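Local coordinates for protein, related to general stress protein 26(GS26) of B.subtilis (Clostridium acetobutylicum, PDB 2HQ7) that is of unconfirmed function but, as a member of the pyridoxamine 5'-phosphate oxidase family, probably binds a flavin and may act as an oxidoreductase, at residues I20-G24 / I34-M38; M82-E88 / L120-W126; K96-W100 / I112-Y117. All blocks are in the same frame, centred on the assembly; numbering follows the deposited sequence.

Interaction 1 (I20-G24 / I34-M38); sequences IVMVG and IKAMM
Residues 20-24 and 34-38 run antiparallel as the two arms of a beta hairpin, the axes of the two segments approaching to 4.5 Å at their closest, and four backbone hydrogen bonds hold Val21 against Met37 and Val23 against Lys35. The Met37 N to Val21 O bond measures 2.7 Å and is close to straight, with an N-H...O angle of 163°. On one face of the pair Ala36 offers a single methyl that two longer side chains share: Ile20 CG2 lies 3.8 Å from Ala36 CB, and Met22 CE comes within 3.7 Å of the same Ala36 CB. Met22, a selenomethionine, gets there by bending at chi2 (-98°) and again at chi3 (90°), which folds its terminal methyl back over the neighbouring strand. Across the other face Val23 and Met37 pass at a slant, the CG2 branch of Val23 resting 3.7 Å from Met37 SE. Val21 CG1 lies against the Met37 backbone, 3.7 Å from Met37 O. Each face has its own cover. Phe78, Tyr71 and Cys69 of the second subunit pack on Ile20, Met22, Ile34 and Ala36, whereas Val21, Val23 and Met37 meet side chains of the flanking strands: Val21 and Val23 touch strand 67-74, and Val21 and Met37 touch strand 47-53.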
ATOM      1  N   ILE B  20       2.170   0.637 -12.243  1.00 45.90           N
ATOM      2  CA  ILE B  20       1.193   0.547 -11.144  1.00 43.63           C
ATOM      3  C   ILE B  20       1.776   1.097  -9.868  1.00 39.02           C
ATOM      4  O   ILE B  20       2.889   0.773  -9.507  1.00 38.14           O
ATOM      5  CB  ILE B  20       0.765  -0.921 -10.860  1.00 45.43           C
ATOM      6  CG1 ILE B  20       0.384  -1.642 -12.155  1.00 48.29           C
ATOM      7  CG2 ILE B  20      -0.425  -0.966  -9.906  1.00 40.58           C
ATOM      8  CD1 ILE B  20      -0.701  -0.917 -12.951  1.00 51.42           C
ATOM      9  N   VAL B  21       1.026   1.937  -9.180  1.00 35.12           N
ATOM     10  CA  VAL B  21       1.486   2.463  -7.919  1.00 34.81           C
ATOM     11  C   VAL B  21       0.402   2.234  -6.893  1.00 30.58           C
ATOM     12  O   VAL B  21      -0.793   2.389  -7.185  1.00 34.66           O
ATOM     13  CB  VAL B  21       1.846   3.984  -7.997  1.00 36.80           C
ATOM     14  CG1 VAL B  21       0.678   4.779  -8.274  1.00 38.30           C
ATOM     15  CG2 VAL B  21       2.430   4.453  -6.701  1.00 35.18           C
HETATM   16  N   MSE B  22       0.830   1.923  -5.679  1.00 29.18           N
HETATM   17  CA  MSE B  22      -0.085   1.694  -4.568  1.00 28.34           C
HETATM   18  C   MSE B  22      -0.313   3.031  -3.906  1.00 22.81           C
HETATM   19  O   MSE B  22       0.659   3.715  -3.546  1.00 25.85           O
HETATM   20  CB  MSE B  22       0.554   0.827  -3.530  1.00 24.85           C
HETATM   21  CG  MSE B  22       1.322  -0.365  -3.985  1.00 47.97           C
HETATM   22 SE   MSE B  22       0.103  -1.746  -3.799  0.75 78.43          SE
HETATM   23  CE  MSE B  22      -0.586  -1.549  -5.616  1.00 25.70           C
ATOM     24  N   VAL B  23      -1.555   3.410  -3.699  1.00 27.41           N
ATOM     25  CA  VAL B  23      -1.838   4.743  -3.189  1.00 24.01           C
ATOM     26  C   VAL B  23      -2.578   4.619  -1.872  1.00 26.94           C
ATOM     27  O   VAL B  23      -3.699   4.079  -1.829  1.00 27.34           O
ATOM     28  CB  VAL B  23      -2.721   5.525  -4.140  1.00 26.22           C
ATOM     29  CG1 VAL B  23      -3.054   6.872  -3.531  1.00 18.52           C
ATOM     30  CG2 VAL B  23      -2.077   5.649  -5.480  1.00 28.78           C
ATOM     31  N   GLY B  24      -1.977   5.147  -0.811  1.00 25.74           N
ATOM     32  CA  GLY B  24      -2.605   5.165   0.486  1.00 23.75           C
ATOM     33  C   GLY B  24      -3.373   6.458   0.741  1.00 24.92           C
ATOM     34  O   GLY B  24      -2.862   7.526   0.510  1.00 26.83           O
ATOM     35  N   ILE B  34      -5.798   1.464   0.891  1.00 26.05           N
ATOM     36  CA  ILE B  34      -4.823   1.377  -0.170  1.00 26.90           C
ATOM     37  C   ILE B  34      -5.539   0.924  -1.423  1.00 25.65           C
ATOM     38  O   ILE B  34      -6.313  -0.044  -1.376  1.00 22.71           O
ATOM     39  CB  ILE B  34      -3.709   0.345   0.146  1.00 25.66           C
ATOM     40  CG1 ILE B  34      -2.934   0.750   1.399  1.00 29.16           C
ATOM     41  CG2 ILE B  34      -2.759   0.209  -1.037  1.00 24.16           C
ATOM     42  CD1 ILE B  34      -1.903  -0.332   1.921  1.00 26.74           C
ATOM     43  N   LYS B  35      -5.257   1.618  -2.529  1.00 27.95           N
ATOM     44  CA  LYS B  35      -5.698   1.242  -3.872  1.00 29.31           C
ATOM     45  C   LYS B  35      -4.555   1.297  -4.867  1.00 27.49           C
ATOM     46  O   LYS B  35      -3.682   2.157  -4.751  1.00 26.95           O
ATOM     47  CB  LYS B  35      -6.768   2.221  -4.346  1.00 29.89           C
ATOM     48  CG  LYS B  35      -7.574   1.715  -5.492  1.00 38.49           C
ATOM     49  CD  LYS B  35      -8.734   2.651  -5.744  1.00 37.55           C
ATOM     50  CE  LYS B  35      -9.577   2.215  -6.921  1.00 46.22           C
ATOM     51  NZ  LYS B  35     -10.820   3.051  -6.982  1.00 51.73           N
ATOM     52  N   ALA B  36      -4.572   0.386  -5.845  1.00 28.65           N
ATOM     53  CA  ALA B  36      -3.672   0.448  -7.004  1.00 26.47           C
ATOM     54  C   ALA B  36      -4.138   1.525  -8.004  1.00 27.97           C
ATOM     55  O   ALA B  36      -5.331   1.700  -8.248  1.00 26.72           O
ATOM     56  CB  ALA B  36      -3.554  -0.919  -7.689  1.00 27.41           C
HETATM   57  N   MSE B  37      -3.192   2.320  -8.487  1.00 26.93           N
HETATM   58  CA  MSE B  37      -3.476   3.326  -9.501  1.00 30.34           C
HETATM   59  C   MSE B  37      -2.440   3.250 -10.579  1.00 31.77           C
HETATM   60  O   MSE B  37      -1.435   2.575 -10.424  1.00 28.24           O
HETATM   61  CB  MSE B  37      -3.496   4.717  -8.888  1.00 29.54           C
HETATM   62  CG  MSE B  37      -4.726   4.965  -8.080  1.00 34.37           C
HETATM   63 SE   MSE B  37      -4.904   6.823  -7.549  0.75 35.75          SE
HETATM   64  CE  MSE B  37      -4.696   7.752  -9.246  1.00 71.06           C
HETATM   65  N   MSE B  38      -2.707   3.900 -11.699  1.00 37.15           N
HETATM   66  CA  MSE B  38      -1.790   3.839 -12.831  1.00 44.89           C
HETATM   67  C   MSE B  38      -0.995   5.139 -12.884  1.00 35.87           C
HETATM   68  O   MSE B  38      -1.545   6.233 -12.691  1.00 32.17           O
HETATM   69  CB  MSE B  38      -2.555   3.564 -14.137  1.00 45.16           C
HETATM   70  CG  MSE B  38      -1.927   4.150 -15.402  1.00 58.16           C
HETATM   71 SE   MSE B  38      -2.697   3.377 -17.048  0.75 75.26          SE
HETATM   72  CE  MSE B  38      -1.797   1.619 -16.875  1.00 60.57           C
TER

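Interaction 2 (M82-E88 / L120-W126); sequences MLVGTIE and LCFTAEW
The indole of Trp126 carries Val84 on one face: Val84 CB sits 3.9 Å from the centroid of the five-membered ring, 20° off its normal, a CH-pi contact with the two side chains alongside. Farther along the six-membered ring, the methyl of selenomethionine Met82 approaches obliquely, CE 3.6 Å from Trp126 CH2. Phe122 instead, with CG anti to its own nitrogen (chi1 171°), carries its ring across to the opposing backbone. The ring edge meets Val84 C, and Phe122 CE1 comes to 3.4 Å from Gly85 CA, where the glycine has no side chain to block the ring. Ala124 N lies over one face of that phenyl ring. These antiparallel strands are consistent with the split beta-barrel of the FMN-binding pyridoxamine phosphate oxidase family, and a classic beta bulge interrupts their pairing where Glu125 and Trp126 together sit opposite the single residue Val84. Val84 O is consequently gripped by two donors, Glu125 N at 2.6 Å in the carbonyl plane and Trp126 N at 3.3 Å. Beyond the bulge, Ile87 crosses Leu120 at a slant, Ile87 CD1 being 3.7 Å from Leu120 CB, and Leu62 of helix 56-64 touches both. A water accepts from Thr86 OG1 and donates to Thr123 O and, at 2.7 Å, to Glu125 OE2. That carboxylate oxygen also has a weak hydrogen bond with Tyr31 OH of the second subunit.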
HETATM    1  N   MSE B  82       8.552   4.585  -0.353  1.00 30.24           N
HETATM    2  CA  MSE B  82       7.317   5.273  -0.019  1.00 30.34           C
HETATM    3  C   MSE B  82       7.521   6.761  -0.122  1.00 27.74           C
HETATM    4  O   MSE B  82       8.495   7.291   0.411  1.00 26.05           O
HETATM    5  CB  MSE B  82       6.870   4.966   1.407  1.00 29.55           C
HETATM    6  CG  MSE B  82       5.761   5.895   1.881  1.00 38.84           C
HETATM    7 SE   MSE B  82       5.306   5.774   3.726  0.75 50.68          SE
HETATM    8  CE  MSE B  82       6.749   6.716   4.675  1.00 33.05           C
ATOM      9  N   LEU B  83       6.558   7.443  -0.743  1.00 25.33           N
ATOM     10  CA  LEU B  83       6.582   8.891  -0.835  1.00 25.95           C
ATOM     11  C   LEU B  83       5.334   9.403  -0.195  1.00 25.36           C
ATOM     12  O   LEU B  83       4.252   8.836  -0.418  1.00 24.30           O
ATOM     13  CB  LEU B  83       6.619   9.362  -2.283  1.00 26.39           C
ATOM     14  CG  LEU B  83       7.803   8.850  -3.112  1.00 19.24           C
ATOM     15  CD1 LEU B  83       7.550   9.161  -4.610  1.00 28.98           C
ATOM     16  CD2 LEU B  83       9.168   9.422  -2.662  1.00 19.84           C
ATOM     17  N   VAL B  84       5.478  10.497   0.551  1.00 24.86           N
ATOM     18  CA  VAL B  84       4.405  11.113   1.312  1.00 25.05           C
ATOM     19  C   VAL B  84       4.175  12.549   0.825  1.00 25.13           C
ATOM     20  O   VAL B  84       5.123  13.293   0.545  1.00 25.95           O
ATOM     21  CB  VAL B  84       4.733  11.105   2.817  1.00 24.13           C
ATOM     22  CG1 VAL B  84       3.668  11.962   3.616  1.00 28.22           C
ATOM     23  CG2 VAL B  84       4.806   9.716   3.308  1.00 29.78           C
ATOM     24  N   GLY B  85       2.914  12.936   0.724  1.00 25.39           N
ATOM     25  CA  GLY B  85       2.549  14.175   0.043  1.00 24.81           C
ATOM     26  C   GLY B  85       1.063  14.354  -0.079  1.00 27.82           C
ATOM     27  O   GLY B  85       0.322  13.739   0.650  1.00 27.89           O
ATOM     28  N   THR B  86       0.652  15.249  -0.981  1.00 29.96           N
ATOM     29  CA  THR B  86      -0.739  15.588  -1.200  1.00 28.77           C
ATOM     30  C   THR B  86      -1.084  15.501  -2.674  1.00 28.03           C
ATOM     31  O   THR B  86      -0.237  15.684  -3.548  1.00 25.36           O
ATOM     32  CB  THR B  86      -1.039  17.044  -0.797  1.00 28.80           C
ATOM     33  OG1 THR B  86      -0.157  17.882  -1.526  1.00 26.98           O
ATOM     34  CG2 THR B  86      -0.830  17.265   0.663  1.00 32.07           C
ATOM     35  N   ILE B  87      -2.350  15.259  -2.942  1.00 30.03           N
ATOM     36  CA  ILE B  87      -2.798  14.945  -4.283  1.00 32.62           C
ATOM     37  C   ILE B  87      -3.924  15.911  -4.673  1.00 33.78           C
ATOM     38  O   ILE B  87      -4.711  16.306  -3.832  1.00 33.52           O
ATOM     39  CB  ILE B  87      -3.266  13.497  -4.323  1.00 32.71           C
ATOM     40  CG1 ILE B  87      -3.283  12.977  -5.754  1.00 42.28           C
ATOM     41  CG2 ILE B  87      -4.631  13.353  -3.615  1.00 29.18           C
ATOM     42  CD1 ILE B  87      -3.152  11.487  -5.846  1.00 36.02           C
ATOM     43  N   GLU B  88      -3.976  16.320  -5.941  1.00 32.86           N
ATOM     44  CA  GLU B  88      -5.113  17.103  -6.410  1.00 36.84           C
ATOM     45  C   GLU B  88      -5.696  16.453  -7.663  1.00 33.86           C
ATOM     46  O   GLU B  88      -4.956  15.866  -8.459  1.00 27.41           O
ATOM     47  CB  GLU B  88      -4.705  18.544  -6.661  1.00 36.08           C
ATOM     48  CG  GLU B  88      -3.932  18.784  -7.905  1.00 48.33           C
ATOM     49  CD  GLU B  88      -4.094  20.233  -8.419  1.00 60.88           C
ATOM     50  OE1 GLU B  88      -5.228  20.620  -8.806  1.00 66.41           O
ATOM     51  OE2 GLU B  88      -3.080  20.963  -8.455  1.00 64.54           O
ATOM     52  N   LEU B 120      -4.980  12.567 -11.582  1.00 31.35           N
ATOM     53  CA  LEU B 120      -4.545  13.183 -10.313  1.00 33.07           C
ATOM     54  C   LEU B 120      -3.103  13.629 -10.392  1.00 31.82           C
ATOM     55  O   LEU B 120      -2.312  13.072 -11.128  1.00 25.29           O
ATOM     56  CB  LEU B 120      -4.704  12.187  -9.155  1.00 33.64           C
ATOM     57  CG  LEU B 120      -6.139  11.700  -9.066  1.00 34.01           C
ATOM     58  CD1 LEU B 120      -6.221  10.409  -9.859  1.00 35.08           C
ATOM     59  CD2 LEU B 120      -6.591  11.468  -7.679  1.00 32.58           C
ATOM     60  N   CYS B 121      -2.761  14.669  -9.653  1.00 32.47           N
ATOM     61  CA  CYS B 121      -1.354  15.070  -9.555  1.00 31.47           C
ATOM     62  C   CYS B 121      -0.901  14.978  -8.089  1.00 29.71           C
ATOM     63  O   CYS B 121      -1.458  15.651  -7.221  1.00 28.16           O
ATOM     64  CB  CYS B 121      -1.196  16.470 -10.109  1.00 31.34           C
ATOM     65  SG  CYS B 121       0.481  17.016 -10.082  1.00 35.35           S
ATOM     66  N   PHE B 122       0.049  14.073  -7.821  1.00 27.49           N
ATOM     67  CA  PHE B 122       0.676  13.932  -6.507  1.00 28.01           C
ATOM     68  C   PHE B 122       1.991  14.695  -6.434  1.00 28.14           C
ATOM     69  O   PHE B 122       2.823  14.550  -7.303  1.00 27.99           O
ATOM     70  CB  PHE B 122       0.983  12.466  -6.235  1.00 24.78           C
ATOM     71  CG  PHE B 122       1.836  12.226  -4.989  1.00 21.70           C
ATOM     72  CD1 PHE B 122       1.273  12.265  -3.715  1.00 29.68           C
ATOM     73  CD2 PHE B 122       3.171  11.855  -5.109  1.00 26.88           C
ATOM     74  CE1 PHE B 122       2.051  11.998  -2.571  1.00 21.22           C
ATOM     75  CE2 PHE B 122       3.944  11.550  -3.988  1.00 24.30           C
ATOM     76  CZ  PHE B 122       3.399  11.618  -2.716  1.00 23.92           C
ATOM     77  N   THR B 123       2.185  15.450  -5.359  1.00 28.41           N
ATOM     78  CA  THR B 123       3.422  16.203  -5.105  1.00 28.02           C
ATOM     79  C   THR B 123       4.023  15.674  -3.824  1.00 28.20           C
ATOM     80  O   THR B 123       3.377  15.767  -2.791  1.00 23.14           O
ATOM     81  CB  THR B 123       3.101  17.719  -4.929  1.00 28.10           C
ATOM     82  OG1 THR B 123       2.517  18.204  -6.138  1.00 33.04           O
ATOM     83  CG2 THR B 123       4.350  18.553  -4.577  1.00 30.69           C
ATOM     84  N   ALA B 124       5.222  15.064  -3.906  1.00 25.11           N
ATOM     85  CA  ALA B 124       5.893  14.439  -2.759  1.00 26.67           C
ATOM     86  C   ALA B 124       6.599  15.442  -1.860  1.00 29.18           C
ATOM     87  O   ALA B 124       7.279  16.330  -2.340  1.00 33.01           O
ATOM     88  CB  ALA B 124       6.920  13.346  -3.244  1.00 24.57           C
ATOM     89  N   GLU B 125       6.434  15.291  -0.549  1.00 32.85           N
ATOM     90  CA  GLU B 125       7.148  16.112   0.439  1.00 35.26           C
ATOM     91  C   GLU B 125       8.382  15.365   0.959  1.00 33.19           C
ATOM     92  O   GLU B 125       9.454  15.950   1.104  1.00 30.11           O
ATOM     93  CB  GLU B 125       6.239  16.452   1.609  1.00 34.87           C
ATOM     94  CG  GLU B 125       5.050  17.403   1.260  1.00 41.94           C
ATOM     95  CD  GLU B 125       3.883  17.271   2.247  1.00 44.00           C
ATOM     96  OE1 GLU B 125       4.135  16.913   3.429  1.00 51.80           O
ATOM     97  OE2 GLU B 125       2.719  17.498   1.832  1.00 42.60           O
ATOM     98  N   TRP B 126       8.223  14.075   1.258  1.00 33.64           N
ATOM     99  CA  TRP B 126       9.370  13.261   1.682  1.00 31.67           C
ATOM    100  C   TRP B 126       9.193  11.797   1.348  1.00 31.78           C
ATOM    101  O   TRP B 126       8.152  11.377   0.856  1.00 30.27           O
ATOM    102  CB  TRP B 126       9.647  13.439   3.187  1.00 34.05           C
ATOM    103  CG  TRP B 126       8.526  13.080   4.085  1.00 35.25           C
ATOM    104  CD1 TRP B 126       7.481  13.873   4.429  1.00 31.56           C
ATOM    105  CD2 TRP B 126       8.346  11.839   4.790  1.00 32.43           C
ATOM    106  NE1 TRP B 126       6.643  13.196   5.293  1.00 35.04           N
ATOM    107  CE2 TRP B 126       7.158  11.952   5.537  1.00 30.10           C
ATOM    108  CE3 TRP B 126       9.071  10.648   4.857  1.00 33.72           C
ATOM    109  CZ2 TRP B 126       6.672  10.912   6.341  1.00 27.68           C
ATOM    110  CZ3 TRP B 126       8.593   9.627   5.653  1.00 36.29           C
ATOM    111  CH2 TRP B 126       7.402   9.763   6.383  1.00 35.41           C
TER
HETATM  112  O   HOH W   1      -0.303  17.890  -6.219  1.00 23.81           O
HETATM  113  O   HOH W   2       2.580  18.159  -0.824  1.00 46.95           O

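Interaction 3 (K96-W100 / I112-Y117); sequences KEMLW and IDDPDY
The C-terminal end of helix 93-99 is tied to the loop that leads into strand 117-131, a loop whose last residues form a type I turn from Asp114 to Tyr117. Tyr117 lies against the helix end and gives its hydroxyl proton to Lys96 O, OH to O 2.8 Å, in the carbonyl plane and on a lone pair. Trp100, the first residue beyond the helix, directs an edge at one face of the same phenol; the stack is T-shaped, with planes at 83° and Trp100 CE3 3.8 Å from Tyr117 CE2. Ile112 crosses the indole, its backbone N over one face and 3.7 Å from Trp100 CZ3, while Ile112 CD1 reaches Glu97 CG at 3.8 Å. The Lys96 chain runs alongside the phenol, antiparallel to it, and a bend at chi3 (94°) brings NZ to a weak hydrogen bond with Tyr117 O. A water accepts from Lys96 NZ and donates to Ile112 O and Asp114 O, each at 2.6 Å. Within the turn, Asp114 OD1 accepts from Asp116 N, making an Asx turn. The lysine ammonium thus meets Tyr117 O directly, though weakly, and two further carbonyls through water, whose hold on them its positive charge would be expected to strengthen.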
ATOM      1  N   LYS B  96      -5.901  16.344 -18.959  1.00 26.06           N
ATOM      2  CA  LYS B  96      -6.308  15.003 -19.179  1.00 30.71           C
ATOM      3  C   LYS B  96      -5.819  14.524 -20.519  1.00 29.42           C
ATOM      4  O   LYS B  96      -5.343  13.433 -20.619  1.00 29.79           O
ATOM      5  CB  LYS B  96      -7.831  14.905 -19.019  1.00 30.34           C
ATOM      6  CG  LYS B  96      -8.222  14.969 -17.532  1.00 32.79           C
ATOM      7  CD  LYS B  96      -9.727  15.060 -17.281  1.00 36.00           C
ATOM      8  CE  LYS B  96     -10.357  13.709 -17.038  1.00 40.17           C
ATOM      9  NZ  LYS B  96     -11.838  13.800 -16.792  1.00 48.63           N
ATOM     10  N   GLU B  97      -5.906  15.379 -21.535  1.00 29.38           N
ATOM     11  CA  GLU B  97      -5.391  15.078 -22.867  1.00 28.62           C
ATOM     12  C   GLU B  97      -3.862  14.971 -22.903  1.00 30.19           C
ATOM     13  O   GLU B  97      -3.320  14.053 -23.519  1.00 28.03           O
ATOM     14  CB  GLU B  97      -5.827  16.178 -23.821  1.00 29.40           C
ATOM     15  CG  GLU B  97      -5.420  15.978 -25.235  1.00 33.66           C
ATOM     16  CD  GLU B  97      -5.947  17.092 -26.107  1.00 37.95           C
ATOM     17  OE1 GLU B  97      -5.789  18.269 -25.717  1.00 29.40           O
ATOM     18  OE2 GLU B  97      -6.522  16.787 -27.167  1.00 33.13           O
HETATM   19  N   MSE B  98      -3.163  15.905 -22.259  1.00 26.84           N
HETATM   20  CA  MSE B  98      -1.711  15.858 -22.230  1.00 28.89           C
HETATM   21  C   MSE B  98      -1.160  14.678 -21.448  1.00 30.25           C
HETATM   22  O   MSE B  98      -0.060  14.221 -21.723  1.00 31.74           O
HETATM   23  CB  MSE B  98      -1.128  17.120 -21.649  1.00 23.89           C
HETATM   24  CG  MSE B  98      -1.007  18.195 -22.682  1.00 36.54           C
HETATM   25 SE   MSE B  98      -0.239  19.795 -21.926  0.75 35.03          SE
HETATM   26  CE  MSE B  98      -1.811  20.460 -20.932  1.00 34.28           C
ATOM     27  N   LEU B  99      -1.920  14.173 -20.488  1.00 29.14           N
ATOM     28  CA  LEU B  99      -1.445  13.055 -19.683  1.00 30.02           C
ATOM     29  C   LEU B  99      -1.845  11.691 -20.203  1.00 30.53           C
ATOM     30  O   LEU B  99      -1.267  10.679 -19.788  1.00 32.45           O
ATOM     31  CB  LEU B  99      -1.983  13.252 -18.272  1.00 31.91           C
ATOM     32  CG  LEU B  99      -1.358  14.402 -17.514  1.00 29.25           C
ATOM     33  CD1 LEU B  99      -2.244  14.655 -16.279  1.00 33.21           C
ATOM     34  CD2 LEU B  99       0.152  14.031 -17.191  1.00 28.86           C
ATOM     35  N   TRP B 100      -2.833  11.657 -21.102  1.00 31.71           N
ATOM     36  CA  TRP B 100      -3.299  10.414 -21.721  1.00 34.23           C
ATOM     37  C   TRP B 100      -2.144   9.609 -22.298  1.00 37.41           C
ATOM     38  O   TRP B 100      -1.222  10.180 -22.883  1.00 38.24           O
ATOM     39  CB  TRP B 100      -4.332  10.722 -22.817  1.00 34.59           C
ATOM     40  CG  TRP B 100      -4.898   9.518 -23.522  1.00 31.65           C
ATOM     41  CD1 TRP B 100      -4.408   8.930 -24.641  1.00 36.76           C
ATOM     42  CD2 TRP B 100      -6.062   8.768 -23.155  1.00 30.19           C
ATOM     43  NE1 TRP B 100      -5.190   7.856 -24.999  1.00 33.69           N
ATOM     44  CE2 TRP B 100      -6.218   7.744 -24.106  1.00 33.61           C
ATOM     45  CE3 TRP B 100      -7.002   8.883 -22.130  1.00 30.65           C
ATOM     46  CZ2 TRP B 100      -7.257   6.810 -24.043  1.00 33.54           C
ATOM     47  CZ3 TRP B 100      -8.036   7.970 -22.075  1.00 34.46           C
ATOM     48  CH2 TRP B 100      -8.157   6.949 -23.030  1.00 36.10           C
ATOM     49  N   ILE B 112     -10.336  10.346 -23.839  1.00 36.16           N
ATOM     50  CA  ILE B 112     -10.133  11.424 -22.890  1.00 33.03           C
ATOM     51  C   ILE B 112     -11.439  11.822 -22.228  1.00 32.97           C
ATOM     52  O   ILE B 112     -11.448  12.204 -21.062  1.00 32.95           O
ATOM     53  CB  ILE B 112      -9.439  12.635 -23.578  1.00 33.15           C
ATOM     54  CG1 ILE B 112      -7.986  12.263 -23.876  1.00 37.92           C
ATOM     55  CG2 ILE B 112      -9.555  13.912 -22.723  1.00 25.82           C
ATOM     56  CD1 ILE B 112      -7.436  12.781 -25.242  1.00 42.58           C
ATOM     57  N   ASP B 113     -12.544  11.714 -22.956  1.00 34.03           N
ATOM     58  CA  ASP B 113     -13.841  12.100 -22.407  1.00 33.68           C
ATOM     59  C   ASP B 113     -14.569  10.988 -21.662  1.00 30.74           C
ATOM     60  O   ASP B 113     -15.694  11.190 -21.240  1.00 32.80           O
ATOM     61  CB  ASP B 113     -14.751  12.633 -23.508  1.00 34.78           C
ATOM     62  CG  ASP B 113     -14.116  13.757 -24.282  1.00 37.52           C
ATOM     63  OD1 ASP B 113     -14.030  14.866 -23.728  1.00 30.23           O
ATOM     64  OD2 ASP B 113     -13.686  13.510 -25.432  1.00 36.06           O
ATOM     65  N   ASP B 114     -13.943   9.822 -21.497  1.00 32.49           N
ATOM     66  CA  ASP B 114     -14.552   8.725 -20.741  1.00 30.61           C
ATOM     67  C   ASP B 114     -14.887   9.258 -19.356  1.00 32.25           C
ATOM     68  O   ASP B 114     -14.045   9.898 -18.720  1.00 31.83           O
ATOM     69  CB  ASP B 114     -13.592   7.541 -20.651  1.00 32.37           C
ATOM     70  CG  ASP B 114     -14.273   6.231 -20.226  1.00 26.19           C
ATOM     71  OD1 ASP B 114     -14.778   6.116 -19.088  1.00 31.00           O
ATOM     72  OD2 ASP B 114     -14.227   5.277 -21.022  1.00 29.29           O
ATOM     73  N   PRO B 115     -16.133   9.060 -18.895  1.00 33.34           N
ATOM     74  CA  PRO B 115     -16.461   9.592 -17.587  1.00 32.04           C
ATOM     75  C   PRO B 115     -15.725   8.898 -16.440  1.00 31.90           C
ATOM     76  O   PRO B 115     -15.685   9.446 -15.366  1.00 31.41           O
ATOM     77  CB  PRO B 115     -17.971   9.364 -17.478  1.00 33.05           C
ATOM     78  CG  PRO B 115     -18.263   8.281 -18.423  1.00 33.20           C
ATOM     79  CD  PRO B 115     -17.295   8.405 -19.532  1.00 32.22           C
ATOM     80  N   ASP B 116     -15.137   7.714 -16.664  1.00 30.51           N
ATOM     81  CA  ASP B 116     -14.391   7.042 -15.638  1.00 31.36           C
ATOM     82  C   ASP B 116     -12.892   7.368 -15.586  1.00 31.51           C
ATOM     83  O   ASP B 116     -12.181   6.790 -14.764  1.00 31.03           O
ATOM     84  CB  ASP B 116     -14.547   5.530 -15.800  1.00 33.93           C
ATOM     85  CG  ASP B 116     -15.996   5.095 -15.758  1.00 41.60           C
ATOM     86  OD1 ASP B 116     -16.718   5.505 -14.823  1.00 46.23           O
ATOM     87  OD2 ASP B 116     -16.414   4.363 -16.681  1.00 48.82           O
ATOM     88  N   TYR B 117     -12.411   8.233 -16.471  1.00 30.89           N
ATOM     89  CA  TYR B 117     -11.013   8.624 -16.482  1.00 28.71           C
ATOM     90  C   TYR B 117     -10.868   9.811 -15.547  1.00 31.94           C
ATOM     91  O   TYR B 117     -11.353  10.891 -15.836  1.00 28.81           O
ATOM     92  CB  TYR B 117     -10.590   8.959 -17.908  1.00 29.09           C
ATOM     93  CG  TYR B 117      -9.216   9.608 -18.106  1.00 27.85           C
ATOM     94  CD1 TYR B 117      -8.117   9.193 -17.397  1.00 29.37           C
ATOM     95  CD2 TYR B 117      -9.038  10.618 -19.042  1.00 30.85           C
ATOM     96  CE1 TYR B 117      -6.863   9.787 -17.591  1.00 32.91           C
ATOM     97  CE2 TYR B 117      -7.774  11.233 -19.246  1.00 23.82           C
ATOM     98  CZ  TYR B 117      -6.704  10.814 -18.508  1.00 29.37           C
ATOM     99  OH  TYR B 117      -5.463  11.389 -18.702  1.00 27.28           O
TER
HETATM  100  O   HOH W   3     -13.012  12.272 -18.928  1.00 36.71           O

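Interactions 1 and 2 belong to one curled antiparallel sheet, with centres about 12 Å apart, and meet where Met37 packs on Leu120. The first is a hairpin between neighbours in sequence; the second pairs strands 79-90 and 117-131, distant along the chain, so local and long-range pairings build the same sheet. Both also touch the second subunit, which makes this region part of the dimer interface. Interaction 3 lies about 18 Å from interaction 1 and about 21 Å from interaction 2, centre to centre, at the surface. In sequence it falls between the two segments of interaction 2, where helix 93-99 and the following loop form the connection. The sheet contacts thus fit the barrel core expected of this family, while interaction 3 ties down a peripheral connection.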